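Local atomic coordinates of stage III sporulation protein AF (Bacillus subtilis, PDB entry 6DCS), a protein that is a component of a sporulation-essential channel, this chain being its ring-building-motif domain, which probably serves in assembling that complex. Residues Y14-M19 with L43-K48; E29-D34 with V60-S65; D50-I55 with W106-E111. All coordinates share one frame; numbering follows the deposited sequence.

Interaction 1 (Y14-M19 with L43-K48); sequences YILEEM and LTAGEK. With SO4 (sulfate ion), chain D.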
# COMPACT_ATOMS: atom_id res chain seq x y z
N TYR A 14 2.04 -10.60 -17.55
CA TYR A 14 0.71 -11.18 -17.37
C TYR A 14 0.60 -11.88 -16.02
O TYR A 14 -0.33 -11.63 -15.24
CB TYR A 14 0.42 -12.18 -18.49
CG TYR A 14 -0.55 -13.26 -18.05
CD1 TYR A 14 -1.89 -12.97 -17.86
CD2 TYR A 14 -0.11 -14.55 -17.79
CE1 TYR A 14 -2.76 -13.92 -17.44
CE2 TYR A 14 -0.96 -15.51 -17.39
CZ TYR A 14 -2.31 -15.20 -17.20
OH TYR A 14 -3.23 -16.16 -16.76
N ILE A 15 1.53 -12.80 -15.77
CA ILE A 15 1.53 -13.55 -14.52
C ILE A 15 1.53 -12.59 -13.36
O ILE A 15 0.73 -12.72 -12.41
CB ILE A 15 2.74 -14.48 -14.48
CG1 ILE A 15 2.52 -15.64 -15.44
CG2 ILE A 15 3.02 -14.95 -13.08
CD1 ILE A 15 3.80 -16.33 -15.81
N LEU A 16 2.42 -11.59 -13.42
CA LEU A 16 2.53 -10.58 -12.38
C LEU A 16 1.23 -9.79 -12.21
O LEU A 16 0.89 -9.41 -11.09
CB LEU A 16 3.70 -9.66 -12.70
CG LEU A 16 4.20 -8.79 -11.57
CD1 LEU A 16 4.54 -9.68 -10.44
CD2 LEU A 16 5.43 -7.99 -11.97
N GLU A 17 0.48 -9.56 -13.29
CA GLU A 17 -0.81 -8.89 -13.10
C GLU A 17 -1.87 -9.82 -12.55
O GLU A 17 -2.86 -9.35 -11.97
CB GLU A 17 -1.33 -8.30 -14.41
CG GLU A 17 -0.67 -6.98 -14.82
CD GLU A 17 -1.31 -5.78 -14.13
OE1 GLU A 17 -2.19 -5.99 -13.27
OE2 GLU A 17 -0.94 -4.64 -14.47
N GLU A 18 -1.70 -11.13 -12.73
CA GLU A 18 -2.65 -12.08 -12.17
C GLU A 18 -2.45 -12.18 -10.66
O GLU A 18 -3.40 -12.06 -9.89
CB GLU A 18 -2.46 -13.44 -12.84
CG GLU A 18 -3.02 -14.62 -12.08
CD GLU A 18 -2.65 -15.94 -12.75
OE1 GLU A 18 -2.56 -15.95 -14.00
OE2 GLU A 18 -2.44 -16.94 -12.03
N MET A 19 -1.20 -12.36 -10.24
CA MET A 19 -0.87 -12.28 -8.83
C MET A 19 -1.34 -10.97 -8.22
O MET A 19 -1.63 -10.90 -7.02
CB MET A 19 0.65 -12.44 -8.63
CG MET A 19 1.15 -13.87 -8.69
SD MET A 19 2.93 -14.13 -8.38
CE MET A 19 3.68 -12.66 -9.09
N LEU A 43 3.42 -3.76 -7.96
CA LEU A 43 4.42 -4.80 -7.74
C LEU A 43 5.66 -4.60 -8.64
O LEU A 43 5.60 -4.02 -9.73
CB LEU A 43 3.83 -6.20 -7.94
CG LEU A 43 2.93 -6.82 -6.83
CD1 LEU A 43 1.65 -6.06 -6.66
CD2 LEU A 43 2.56 -8.20 -7.24
N THR A 44 6.80 -5.06 -8.14
CA THR A 44 8.00 -5.21 -8.95
C THR A 44 8.49 -6.65 -8.84
O THR A 44 8.27 -7.34 -7.84
CB THR A 44 9.13 -4.23 -8.54
OG1 THR A 44 9.89 -4.74 -7.44
CG2 THR A 44 8.60 -2.83 -8.19
N ALA A 45 9.12 -7.11 -9.92
CA ALA A 45 9.71 -8.45 -9.95
C ALA A 45 10.88 -8.43 -10.92
O ALA A 45 11.00 -7.54 -11.76
CB ALA A 45 8.68 -9.52 -10.33
N GLY A 46 11.75 -9.44 -10.79
CA GLY A 46 13.01 -9.56 -11.51
C GLY A 46 12.94 -10.59 -12.62
O GLY A 46 11.86 -10.86 -13.17
N GLU A 47 14.09 -11.19 -12.93
CA GLU A 47 14.20 -11.96 -14.17
C GLU A 47 13.14 -13.04 -14.26
O GLU A 47 12.48 -13.17 -15.30
CB GLU A 47 15.59 -12.58 -14.34
CG GLU A 47 15.76 -13.19 -15.75
CD GLU A 47 16.77 -12.41 -16.57
OE1 GLU A 47 16.95 -11.24 -16.22
OE2 GLU A 47 17.34 -12.93 -17.57
N LYS A 48 12.94 -13.81 -13.20
CA LYS A 48 11.96 -14.89 -13.24
C LYS A 48 10.75 -14.56 -12.38
O LYS A 48 10.85 -13.82 -11.40
CB LYS A 48 12.61 -16.21 -12.82
CG LYS A 48 13.97 -16.49 -13.53
CD LYS A 48 13.85 -17.20 -14.90
CE LYS A 48 13.49 -16.22 -16.02
NZ LYS A 48 12.74 -16.88 -17.15
S SO4 D . 16.47 -11.52 -10.21
O1 SO4 D . 17.59 -11.94 -11.07
O2 SO4 D . 15.96 -10.23 -10.70
O3 SO4 D . 16.91 -11.36 -8.81
O4 SO4 D . 15.41 -12.54 -10.26
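Leu16 projects from helix 11-30 toward strand 37-45 and puts its two methyl branches against two residues there. CD1 of Leu16 lies 4.0 Å from CD2 of Leu43, and CD2 of Leu16 lies 3.9 Å from CB of Ala45. The forked end of Leu16 thus touches both residues, which are two apart on the strand and so point to the same side of it. With chi1 at -164°, CG of Leu16 stands opposite its backbone N, sending the fork out from the helix; Leu43 comes in through a single branch, and the two leucines cross obliquely.

The packing is apolar, and it lays the first helix of the ring-building-motif fold over the edge strand of a three-stranded sheet. Met19, one helical turn beyond Leu16, also points toward the strand, but its nearest approach is CB of Met19 to CD2 of Leu43, 4.9 Å, and it packs on Ile55 of strand 55-63. Leu43 reaches Ile55 as well.

Past Ala45 the chain turns away from helix 11-30, and Glu47 and Lys48 are exposed. A sulfate ion, probably from the crystallisation liquor, sits there. Glu47 N donates to its O2 over 3.1 Å with an N-H...O angle of 153°, and weakly to its O4 over 3.3 Å. Lys56 NZ gives the ion a further hydrogen bond. The Glu47 carboxylate bends off in another direction, OE1 being 5.2 Å from sulfate O1, which would limit repulsion between the two anions. On this looser side Glu47 O also accepts a weak bond from Arg12.

Interaction 2 (E29-D34 with V60-S65); sequences ERFSHD and VYMAPS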
# COMPACT_ATOMS: atom_id res chain seq x y z
N GLU A 29 -11.00 -7.50 0.88
CA GLU A 29 -11.84 -8.19 1.85
C GLU A 29 -11.71 -7.59 3.25
O GLU A 29 -12.72 -7.30 3.90
CB GLU A 29 -11.49 -9.68 1.85
CG GLU A 29 -12.21 -10.45 0.75
CD GLU A 29 -12.24 -11.94 1.04
OE1 GLU A 29 -11.18 -12.48 1.45
OE2 GLU A 29 -13.33 -12.56 0.90
N ARG A 30 -10.48 -7.34 3.73
CA ARG A 30 -10.32 -6.76 5.07
C ARG A 30 -10.51 -5.25 5.11
O ARG A 30 -10.81 -4.70 6.18
CB ARG A 30 -8.95 -7.12 5.64
CG ARG A 30 -8.90 -8.48 6.39
CD ARG A 30 -9.59 -9.62 5.63
NE ARG A 30 -9.18 -10.96 6.09
CZ ARG A 30 -9.41 -12.10 5.43
NH1 ARG A 30 -10.05 -12.08 4.27
NH2 ARG A 30 -8.98 -13.27 5.93
N PHE A 31 -10.32 -4.54 4.00
CA PHE A 31 -10.59 -3.10 3.93
C PHE A 31 -11.64 -2.84 2.85
O PHE A 31 -11.37 -2.16 1.86
CB PHE A 31 -9.35 -2.26 3.62
CG PHE A 31 -8.22 -2.39 4.61
CD1 PHE A 31 -7.87 -1.31 5.41
CD2 PHE A 31 -7.44 -3.52 4.66
CE1 PHE A 31 -6.81 -1.40 6.29
CE2 PHE A 31 -6.38 -3.61 5.53
CZ PHE A 31 -6.06 -2.55 6.35
N SER A 32 -12.84 -3.39 3.04
CA SER A 32 -13.99 -2.99 2.24
C SER A 32 -14.74 -1.88 2.96
O SER A 32 -14.87 -0.76 2.44
CB SER A 32 -14.91 -4.19 1.99
OG SER A 32 -15.64 -4.06 0.78
N HIS A 33 -15.17 -2.17 4.19
CA HIS A 33 -16.12 -1.36 4.95
C HIS A 33 -15.36 -0.72 6.11
O HIS A 33 -15.69 -0.92 7.30
CB HIS A 33 -17.23 -2.25 5.45
CG HIS A 33 -16.77 -3.65 5.76
ND1 HIS A 33 -16.46 -4.58 4.79
CD2 HIS A 33 -16.50 -4.26 6.95
CE1 HIS A 33 -16.05 -5.70 5.36
NE2 HIS A 33 -16.07 -5.53 6.67
N ASP A 34 -14.32 0.06 5.75
CA ASP A 34 -13.29 0.46 6.71
C ASP A 34 -12.94 1.92 6.48
O ASP A 34 -13.37 2.53 5.50
CB ASP A 34 -12.02 -0.41 6.59
CG ASP A 34 -12.14 -1.77 7.30
OD1 ASP A 34 -11.20 -2.11 8.04
OD2 ASP A 34 -13.16 -2.47 7.12
N VAL A 60 1.60 0.09 -1.59
CA VAL A 60 0.16 0.22 -1.36
C VAL A 60 -0.21 1.66 -1.01
O VAL A 60 0.38 2.26 -0.10
CB VAL A 60 -0.33 -0.71 -0.25
CG1 VAL A 60 -1.84 -0.73 -0.27
CG2 VAL A 60 0.25 -2.11 -0.44
N TYR A 61 -1.20 2.19 -1.70
CA TYR A 61 -1.66 3.56 -1.52
C TYR A 61 -3.06 3.48 -0.93
O TYR A 61 -3.97 2.94 -1.57
CB TYR A 61 -1.62 4.32 -2.86
CG TYR A 61 -0.20 4.51 -3.41
CD1 TYR A 61 0.45 3.47 -4.08
CD2 TYR A 61 0.49 5.70 -3.24
CE1 TYR A 61 1.75 3.63 -4.56
CE2 TYR A 61 1.77 5.85 -3.72
CZ TYR A 61 2.41 4.82 -4.38
OH TYR A 61 3.72 5.01 -4.85
N MET A 62 -3.21 3.98 0.30
CA MET A 62 -4.43 3.80 1.09
C MET A 62 -5.29 5.05 0.99
O MET A 62 -4.78 6.17 1.08
CB MET A 62 -4.09 3.52 2.55
CG MET A 62 -3.63 2.09 2.81
SD MET A 62 -4.49 0.80 1.87
CE MET A 62 -6.03 0.68 2.79
N ALA A 63 -6.54 4.86 0.83
CA ALA A 63 -7.46 5.92 0.44
C ALA A 63 -8.21 6.47 1.64
O ALA A 63 -8.41 5.77 2.64
CB ALA A 63 -8.46 5.39 -0.59
N PRO A 64 -8.66 7.73 1.55
CA PRO A 64 -9.38 8.33 2.69
C PRO A 64 -10.71 7.65 3.01
O PRO A 64 -11.01 7.41 4.18
CB PRO A 64 -9.58 9.78 2.25
CG PRO A 64 -9.55 9.73 0.75
CD PRO A 64 -8.52 8.68 0.44
N SER A 65 -11.52 7.34 1.98
CA SER A 65 -12.84 6.72 2.11
C SER A 65 -13.81 7.58 2.94
O SER A 65 -14.72 7.05 3.59
CB SER A 65 -12.75 5.29 2.67
OG SER A 65 -13.01 5.23 4.07
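Phe31 and Met62 both carry CG opposite the carbonyl carbon (chi1 -60° and -77°), and Met62 is bent at both chi2 and chi3, which brings its terminal methyl to the ring. The side chains meet at about a right angle. What touches is the methyl: CE of Met62 is 3.8 Å from CD1 of Phe31 and 4.1 Å from CE1 of the same ring. The sulphur stays farther back, SD of Met62 being 5.3 Å from CD1 of Phe31. The evidence therefore supports apolar packing of a methyl that meets the ring obliquely around CD1. Both residues are buried, in keeping with a place in the hydrophobic interior.

A second approach, nearer the surface, is polar and less certain. Ser65 OG lies 3.1 Å from the backbone O of Asp34, but the hydroxyl has another acceptor within reach in Pro64 O, and its modelled position is doubtful, so a bond here remains unsettled. Within 29-34, NH1 of Arg30 forms a salt bridge with OE1 of Glu29 at 3.1 Å, both residues being exposed.

This is helix-on-sheet packing inside the ring-building-motif domain, joining the chain leaving helix 11-30 to strand 55-63, the middle strand of the sheet. Helix 81-106 completes the packing, with Ile98 touching both Phe31 and Met62, while Tyr36 also meets both and Val38 of the neighbouring strand 37-45 packs on Met62. Tyr61, just before Met62 on the strand, stacks with His116 of strand 113-116.

Interaction 3 (D50-I55 with W106-E111); sequences DSEEDI and WEIGSE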
# COMPACT_ATOMS: atom_id res chain seq x y z
N ASP A 50 7.64 -16.89 -11.30
CA ASP A 50 7.04 -18.22 -11.23
C ASP A 50 6.13 -18.43 -10.02
O ASP A 50 5.36 -19.40 -10.01
CB ASP A 50 8.14 -19.30 -11.23
CG ASP A 50 8.51 -19.78 -12.62
OD1 ASP A 50 8.46 -18.97 -13.57
OD2 ASP A 50 8.87 -20.97 -12.76
N SER A 51 6.19 -17.57 -9.00
CA SER A 51 5.28 -17.69 -7.87
C SER A 51 5.26 -16.37 -7.12
O SER A 51 5.86 -15.38 -7.55
CB SER A 51 5.73 -18.81 -6.92
OG SER A 51 6.89 -18.39 -6.22
N GLU A 52 4.59 -16.36 -5.97
CA GLU A 52 4.62 -15.20 -5.10
C GLU A 52 6.04 -14.94 -4.59
O GLU A 52 6.46 -13.78 -4.45
CB GLU A 52 3.66 -15.41 -3.94
CG GLU A 52 2.24 -14.95 -4.20
CD GLU A 52 1.27 -15.46 -3.16
OE1 GLU A 52 1.33 -14.90 -2.04
OE2 GLU A 52 0.44 -16.37 -3.46
N GLU A 53 6.80 -16.02 -4.36
CA GLU A 53 8.19 -15.91 -3.92
C GLU A 53 8.96 -14.88 -4.72
O GLU A 53 9.78 -14.16 -4.15
CB GLU A 53 8.90 -17.27 -4.01
CG GLU A 53 8.76 -18.12 -2.77
CD GLU A 53 7.37 -18.76 -2.62
OE1 GLU A 53 7.08 -19.32 -1.53
OE2 GLU A 53 6.57 -18.73 -3.59
N ASP A 54 8.69 -14.78 -6.03
CA ASP A 54 9.50 -13.93 -6.91
C ASP A 54 9.13 -12.46 -6.86
O ASP A 54 9.72 -11.69 -7.60
CB ASP A 54 9.38 -14.37 -8.36
CG ASP A 54 10.02 -15.72 -8.61
OD1 ASP A 54 11.27 -15.78 -8.55
OD2 ASP A 54 9.26 -16.70 -8.86
N ILE A 55 8.14 -12.06 -6.07
CA ILE A 55 7.80 -10.64 -5.95
C ILE A 55 8.87 -9.98 -5.11
O ILE A 55 9.11 -10.40 -3.97
CB ILE A 55 6.42 -10.45 -5.31
CG1 ILE A 55 5.31 -10.94 -6.24
CG2 ILE A 55 6.20 -9.00 -4.96
CD1 ILE A 55 3.93 -10.91 -5.56
N TRP A 106 -1.74 -11.40 3.59
CA TRP A 106 -1.13 -11.97 2.41
C TRP A 106 -0.14 -13.07 2.73
O TRP A 106 0.35 -13.72 1.79
CB TRP A 106 -0.42 -10.86 1.66
CG TRP A 106 -1.31 -9.94 0.95
CD1 TRP A 106 -2.56 -10.20 0.46
CD2 TRP A 106 -1.00 -8.59 0.61
NE1 TRP A 106 -3.05 -9.07 -0.17
CE2 TRP A 106 -2.11 -8.08 -0.09
CE3 TRP A 106 0.09 -7.77 0.86
CZ2 TRP A 106 -2.14 -6.76 -0.56
CZ3 TRP A 106 0.05 -6.47 0.38
CH2 TRP A 106 -1.06 -5.98 -0.31
N GLU A 107 0.17 -13.27 4.00
CA GLU A 107 1.21 -14.19 4.44
C GLU A 107 2.49 -13.93 3.67
O GLU A 107 3.00 -14.77 2.92
CB GLU A 107 0.75 -15.64 4.34
CG GLU A 107 -0.56 -15.88 5.06
CD GLU A 107 -0.74 -17.33 5.47
OE1 GLU A 107 -0.42 -17.63 6.65
OE2 GLU A 107 -1.20 -18.16 4.63
N ILE A 108 3.00 -12.72 3.86
CA ILE A 108 4.20 -12.21 3.22
C ILE A 108 4.90 -11.26 4.19
O ILE A 108 4.23 -10.42 4.82
CB ILE A 108 3.88 -11.47 1.91
CG1 ILE A 108 3.49 -12.45 0.82
CG2 ILE A 108 5.05 -10.65 1.45
CD1 ILE A 108 2.59 -11.83 -0.23
N GLY A 109 6.21 -11.37 4.28
CA GLY A 109 6.94 -10.57 5.25
C GLY A 109 6.81 -9.09 4.98
O GLY A 109 6.85 -8.64 3.83
N SER A 110 6.62 -8.32 6.05
CA SER A 110 6.44 -6.89 5.89
C SER A 110 7.68 -6.19 5.32
O SER A 110 7.59 -4.99 5.01
CB SER A 110 6.06 -6.27 7.23
OG SER A 110 7.17 -6.39 8.10
N GLU A 111 8.83 -6.85 5.17
CA GLU A 111 9.96 -6.13 4.59
C GLU A 111 9.67 -5.73 3.15
O GLU A 111 10.22 -4.73 2.69
CB GLU A 111 11.23 -6.99 4.66
CG GLU A 111 11.23 -8.00 3.56
CD GLU A 111 10.86 -9.38 4.06
OE1 GLU A 111 9.86 -9.47 4.83
OE2 GLU A 111 11.52 -10.38 3.62
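Glu52 and Ile108 meet by van der Waals contact, their side chains crossing at about a right angle. Glu52 is extended beyond CG (chi2 167°), which carries its OE1 to 3.8 Å from the CD1 methyl of Ile108, so a polar, probably charged, group touches an apolar tip. OE1 of Glu52 also stands 4.1 Å from the backbone O of Trp106; both are acceptors, near by proximity alone.

Hydrogen bonds brace loop 50-55. OD2 of Asp54 accepts from Asp50 N at 2.9 Å, a donor above the carboxylate plane, and from Ser51 N at 3.2 Å through its anti lone pair. Ser51 OG donates to Glu53 OE2 at 2.7 Å. Backbone bonds from Asp54 N to Ser51 O and from Ile55 N to Glu52 O close the turn.

On the other side, Glu107, with positive phi (49°), ends helix 81-106 in a Schellman motif, after which Ile108 turns toward Glu52.

The contact joins the loop before strand 55-63 to the one before strand 113-116 in the ring-building-motif domain. Deeper in, Trp106 packs on Ile58 and Val60 of strand 55-63 and on Ala27 of helix 11-30, where its NE1 donates to Leu23 O; farther off, Ile55 O accepts from Lys112 NZ.

In the fold
From the N terminus, helix 11-30 opens interactions 1 and 2. Interaction 1 closes first, when strand 37-45 returns to the early part of that helix; interaction 2, opened at 29-34, closes at 60-65 and so crosses it. Interaction 3 opens at 50-55, after interaction 1 has closed, and crosses interaction 2 before closing at 106-111; no contact nests in another. The long loop it closes contains strand 55-63 and helix 81-106, most of the beta-alpha-beta crossover to the parallel strand 113-116. Interactions 1 and 3 adjoin, with Met19 SD 3.3 Å from Ser51 O; interactions 2 and 3 meet through Val60 and Trp106. Interactions 1 and 2 tie helix 11-30 and its exit to the sheet; interaction 3 joins loops.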